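PDB 2PRD: inorganic pyrophosphatase from Thermus thermophilus, which catalyses the magnesium-dependent hydrolysis of inorganic pyrophosphate to two phosphate ions, working as a homohexamer. Local coordinates for residues Pro13-Arg24 / Pro78-Val89. Numbering follows the deposited sequence.
Sequences PEVVHMVIEVPR and PLLPGVVVEVRV
V16 and M18 pair with V87 and V85 as the hydrogen-bonded positions of an antiparallel ladder, in which strands 15-22 and 84-89 run at 138° to each other. Seven backbone bonds document it, from V89 N to E14 O at one end to G82 N to I20 O (2.7 Å) at the other; I20 N meets V83 O almost linearly, at 177°. The last two involve V83 and G82 of the type II turn L80-V83, so I20 meets the turn through both its N-H and its carbonyl. At the E14 end, one water donates to both E14 O and V89 O.

Apolar packing is concentrated on I20. With CG1 anti to the carbonyl carbon, its CD1 reaches V85 CG1 at 3.7 Å, while CG1 lies 3.9 Å from L79 CD1 and CG2 lies against L80 O. Cutting I20 back to an alanine would remove CG1, CG2 and CD1, and is likely to leave L79 CD1 and V85 CG1 without their shared apolar partner and a gap between them. M18 lays its SD 4.0 Å from V87 CG2; V73 of strand 70-74 touches both residues. Farther along, P23 CG meets P81 CD at 3.7 Å, the two side chains crossing at about a right angle.

P78 CG lies 4.0 Å above the plane of the R24 guanidinium, on one face and offset toward its rim; R24 NH2 bonds to S75 O. In mid-ladder H17 and E86 run alongside each other on the same side of the sheet, with ring and carboxylate planes 69° apart, and H17 ND1 bonds to P7 O. Cohesion therefore comes from backbone bonding and aliphatic packing, joining two strands of the pyrophosphatase barrel.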
loop_
_atom_site.group_PDB
_atom_site.type_symbol
_atom_site.label_atom_id
_atom_site.label_comp_id
_atom_site.label_asym_id
_atom_site.label_seq_id
_atom_site.Cartn_x
_atom_site.Cartn_y
_atom_site.Cartn_z
ATOM N N PRO A 13 2.725 28.144 -22.623
ATOM C CA PRO A 13 3.535 26.990 -22.257
ATOM C C PRO A 13 4.026 26.890 -20.838
ATOM O O PRO A 13 4.617 25.849 -20.523
ATOM C CB PRO A 13 4.729 27.170 -23.250
ATOM C CG PRO A 13 4.950 28.658 -23.197
ATOM C CD PRO A 13 3.512 29.227 -23.257
ATOM N N GLU A 14 3.826 27.887 -20.004
ATOM C CA GLU A 14 4.324 27.858 -18.620
ATOM C C GLU A 14 3.698 26.752 -17.779
ATOM O O GLU A 14 4.417 26.151 -16.953
ATOM C CB GLU A 14 4.134 29.202 -17.941
ATOM C CG GLU A 14 4.959 30.370 -18.410
ATOM C CD GLU A 14 4.711 30.924 -19.788
ATOM O OE1 GLU A 14 3.604 30.781 -20.368
ATOM O OE2 GLU A 14 5.682 31.546 -20.335
ATOM N N VAL A 15 2.403 26.559 -17.945
ATOM C CA VAL A 15 1.616 25.540 -17.246
ATOM C C VAL A 15 0.831 24.808 -18.321
ATOM O O VAL A 15 0.166 25.426 -19.150
ATOM C CB VAL A 15 0.745 26.099 -16.125
ATOM C CG1 VAL A 15 0.003 24.966 -15.383
ATOM C CG2 VAL A 15 1.571 26.785 -15.014
ATOM N N VAL A 16 1.040 23.486 -18.417
ATOM C CA VAL A 16 0.401 22.679 -19.451
ATOM C C VAL A 16 -0.421 21.527 -18.902
ATOM O O VAL A 16 -0.252 21.129 -17.750
ATOM C CB VAL A 16 1.464 22.134 -20.417
ATOM C CG1 VAL A 16 2.275 23.212 -21.169
ATOM C CG2 VAL A 16 2.442 21.234 -19.708
ATOM N N HIS A 17 -1.297 20.987 -19.718
ATOM C CA HIS A 17 -2.078 19.806 -19.396
ATOM C C HIS A 17 -1.157 18.605 -19.683
ATOM O O HIS A 17 -0.357 18.718 -20.617
ATOM C CB HIS A 17 -3.307 19.627 -20.251
ATOM C CG HIS A 17 -4.506 20.408 -19.803
ATOM N ND1 HIS A 17 -5.437 20.876 -20.702
ATOM C CD2 HIS A 17 -4.871 20.845 -18.596
ATOM C CE1 HIS A 17 -6.397 21.508 -20.028
ATOM N NE2 HIS A 17 -6.079 21.495 -18.745
ATOM N N MET A 18 -1.242 17.558 -18.891
ATOM C CA MET A 18 -0.487 16.329 -19.093
ATOM C C MET A 18 -1.427 15.140 -18.811
ATOM O O MET A 18 -2.206 15.231 -17.857
ATOM C CB MET A 18 0.790 16.199 -18.249
ATOM C CG MET A 18 2.032 16.719 -18.948
ATOM S SD MET A 18 3.575 16.290 -18.155
ATOM C CE MET A 18 3.257 14.540 -17.865
ATOM N N VAL A 19 -1.378 14.140 -19.661
ATOM C CA VAL A 19 -2.149 12.893 -19.450
ATOM C C VAL A 19 -1.126 11.930 -18.817
ATOM O O VAL A 19 -0.069 11.659 -19.386
ATOM C CB VAL A 19 -2.694 12.328 -20.751
ATOM C CG1 VAL A 19 -3.562 11.095 -20.461
ATOM C CG2 VAL A 19 -3.624 13.384 -21.354
ATOM N N ILE A 20 -1.452 11.479 -17.607
ATOM C CA ILE A 20 -0.571 10.588 -16.866
ATOM C C ILE A 20 -0.794 9.183 -17.421
ATOM O O ILE A 20 -1.926 8.796 -17.656
ATOM C CB ILE A 20 -0.855 10.532 -15.354
ATOM C CG1 ILE A 20 -0.554 11.876 -14.689
ATOM C CG2 ILE A 20 0.008 9.440 -14.731
ATOM C CD1 ILE A 20 0.626 12.601 -15.338
ATOM N N GLU A 21 0.338 8.525 -17.695
ATOM C CA GLU A 21 0.313 7.159 -18.196
ATOM C C GLU A 21 0.825 6.218 -17.104
ATOM O O GLU A 21 0.165 5.200 -16.855
ATOM C CB GLU A 21 1.118 6.953 -19.454
ATOM C CG GLU A 21 0.297 7.575 -20.629
ATOM C CD GLU A 21 1.206 7.633 -21.843
ATOM O OE1 GLU A 21 2.407 7.908 -21.652
ATOM O OE2 GLU A 21 0.665 7.356 -22.924
ATOM N N VAL A 22 1.962 6.623 -16.526
ATOM C CA VAL A 22 2.532 5.747 -15.459
ATOM C C VAL A 22 2.683 6.439 -14.156
ATOM O O VAL A 22 3.412 7.435 -14.100
ATOM C CB VAL A 22 3.963 5.319 -15.944
ATOM C CG1 VAL A 22 4.565 4.197 -15.068
ATOM C CG2 VAL A 22 4.030 4.828 -17.375
ATOM N N PRO A 23 1.993 5.976 -13.089
ATOM C CA PRO A 23 2.192 6.559 -11.771
ATOM C C PRO A 23 3.633 6.380 -11.251
ATOM O O PRO A 23 4.421 5.441 -11.520
ATOM C CB PRO A 23 1.254 5.722 -10.893
ATOM C CG PRO A 23 0.232 5.179 -11.824
ATOM C CD PRO A 23 1.038 4.854 -13.088
ATOM N N ARG A 24 4.037 7.370 -10.424
ATOM C CA ARG A 24 5.348 7.290 -9.794
ATOM C C ARG A 24 5.358 6.050 -8.909
ATOM O O ARG A 24 4.344 5.777 -8.243
ATOM C CB ARG A 24 5.566 8.540 -8.919
ATOM C CG ARG A 24 6.731 8.264 -7.947
ATOM C CD ARG A 24 7.401 9.537 -7.513
ATOM N NE ARG A 24 6.511 10.359 -6.744
ATOM C CZ ARG A 24 6.069 10.066 -5.520
ATOM N NH1 ARG A 24 6.436 8.972 -4.887
ATOM N NH2 ARG A 24 5.254 10.932 -4.954
ATOM N N PRO A 78 1.569 9.696 -5.868
ATOM C CA PRO A 78 1.515 9.171 -7.253
ATOM C C PRO A 78 0.123 9.376 -7.809
ATOM O O PRO A 78 -0.875 9.305 -7.058
ATOM C CB PRO A 78 1.879 7.698 -7.099
ATOM C CG PRO A 78 2.644 7.643 -5.786
ATOM C CD PRO A 78 1.949 8.681 -4.877
ATOM N N LEU A 79 0.055 9.627 -9.102
ATOM C CA LEU A 79 -1.235 9.849 -9.785
ATOM C C LEU A 79 -1.723 8.572 -10.375
ATOM O O LEU A 79 -1.182 7.491 -10.004
ATOM C CB LEU A 79 -0.993 11.016 -10.771
ATOM C CG LEU A 79 -0.428 12.279 -10.080
ATOM C CD1 LEU A 79 0.248 13.209 -11.061
ATOM C CD2 LEU A 79 -1.597 13.026 -9.397
ATOM N N LEU A 80 -2.751 8.607 -11.196
ATOM C CA LEU A 80 -3.279 7.343 -11.794
ATOM C C LEU A 80 -3.290 7.467 -13.295
ATOM O O LEU A 80 -3.345 8.607 -13.791
ATOM C CB LEU A 80 -4.743 7.247 -11.327
ATOM C CG LEU A 80 -5.031 6.646 -9.958
ATOM C CD1 LEU A 80 -6.461 6.879 -9.530
ATOM C CD2 LEU A 80 -4.759 5.147 -10.001
ATOM N N PRO A 81 -3.212 6.346 -14.010
ATOM C CA PRO A 81 -3.233 6.395 -15.463
ATOM C C PRO A 81 -4.502 7.021 -15.974
ATOM O O PRO A 81 -5.613 6.664 -15.477
ATOM C CB PRO A 81 -3.106 4.935 -15.918
ATOM C CG PRO A 81 -2.576 4.223 -14.710
ATOM C CD PRO A 81 -3.108 4.980 -13.479
ATOM N N GLY A 82 -4.380 7.872 -16.958
ATOM C CA GLY A 82 -5.548 8.494 -17.582
ATOM C C GLY A 82 -6.102 9.733 -16.972
ATOM O O GLY A 82 -7.125 10.230 -17.516
ATOM N N VAL A 83 -5.526 10.250 -15.904
ATOM C CA VAL A 83 -6.015 11.502 -15.322
ATOM C C VAL A 83 -5.219 12.644 -15.947
ATOM O O VAL A 83 -4.096 12.427 -16.422
ATOM C CB VAL A 83 -5.930 11.547 -13.787
ATOM C CG1 VAL A 83 -6.437 10.255 -13.150
ATOM C CG2 VAL A 83 -4.537 11.813 -13.323
ATOM N N VAL A 84 -5.864 13.818 -15.990
ATOM C CA VAL A 84 -5.251 15.015 -16.550
ATOM C C VAL A 84 -4.762 15.930 -15.465
ATOM O O VAL A 84 -5.541 16.183 -14.527
ATOM C CB VAL A 84 -6.287 15.772 -17.425
ATOM C CG1 VAL A 84 -5.615 17.031 -17.950
ATOM C CG2 VAL A 84 -6.725 14.925 -18.615
ATOM N N VAL A 85 -3.520 16.415 -15.534
ATOM C CA VAL A 85 -3.109 17.313 -14.408
ATOM C C VAL A 85 -2.403 18.485 -15.012
ATOM O O VAL A 85 -1.798 18.345 -16.090
ATOM C CB VAL A 85 -2.266 16.502 -13.413
ATOM C CG1 VAL A 85 -1.402 15.466 -14.133
ATOM C CG2 VAL A 85 -1.303 17.338 -12.586
ATOM N N GLU A 86 -2.513 19.646 -14.435
ATOM C CA GLU A 86 -1.805 20.854 -14.864
ATOM C C GLU A 86 -0.427 20.728 -14.195
ATOM O O GLU A 86 -0.278 20.534 -12.980
ATOM C CB GLU A 86 -2.469 22.085 -14.261
ATOM C CG GLU A 86 -3.788 22.345 -14.957
ATOM C CD GLU A 86 -4.654 23.198 -14.029
ATOM O OE1 GLU A 86 -5.344 22.629 -13.145
ATOM O OE2 GLU A 86 -4.566 24.433 -14.219
ATOM N N VAL A 87 0.508 20.875 -15.094
ATOM C CA VAL A 87 1.920 20.710 -14.751
ATOM C C VAL A 87 2.672 21.977 -15.065
ATOM O O VAL A 87 2.546 22.508 -16.157
ATOM C CB VAL A 87 2.428 19.533 -15.620
ATOM C CG1 VAL A 87 3.949 19.459 -15.568
ATOM C CG2 VAL A 87 1.898 18.217 -15.033
ATOM N N ARG A 88 3.479 22.401 -14.102
ATOM C CA ARG A 88 4.384 23.527 -14.282
ATOM C C ARG A 88 5.728 23.037 -14.800
ATOM O O ARG A 88 6.490 22.301 -14.161
ATOM C CB ARG A 88 4.491 24.323 -12.987
ATOM C CG ARG A 88 5.547 25.408 -13.012
ATOM C CD ARG A 88 5.346 26.459 -11.920
ATOM N NE ARG A 88 6.165 25.986 -10.796
ATOM C CZ ARG A 88 5.395 25.498 -9.804
ATOM N NH1 ARG A 88 4.101 25.576 -10.027
ATOM N NH2 ARG A 88 5.966 25.038 -8.742
ATOM N N VAL A 89 6.094 23.535 -16.010
ATOM C CA VAL A 89 7.362 23.217 -16.688
ATOM C C VAL A 89 8.582 23.882 -16.086
ATOM O O VAL A 89 8.707 25.119 -16.138
ATOM C CB VAL A 89 7.319 23.594 -18.190
ATOM C CG1 VAL A 89 8.547 23.071 -18.917
ATOM C CG2 VAL A 89 6.055 22.997 -18.801
HETATM O O HOH W 1 6.732 27.217 -16.290
#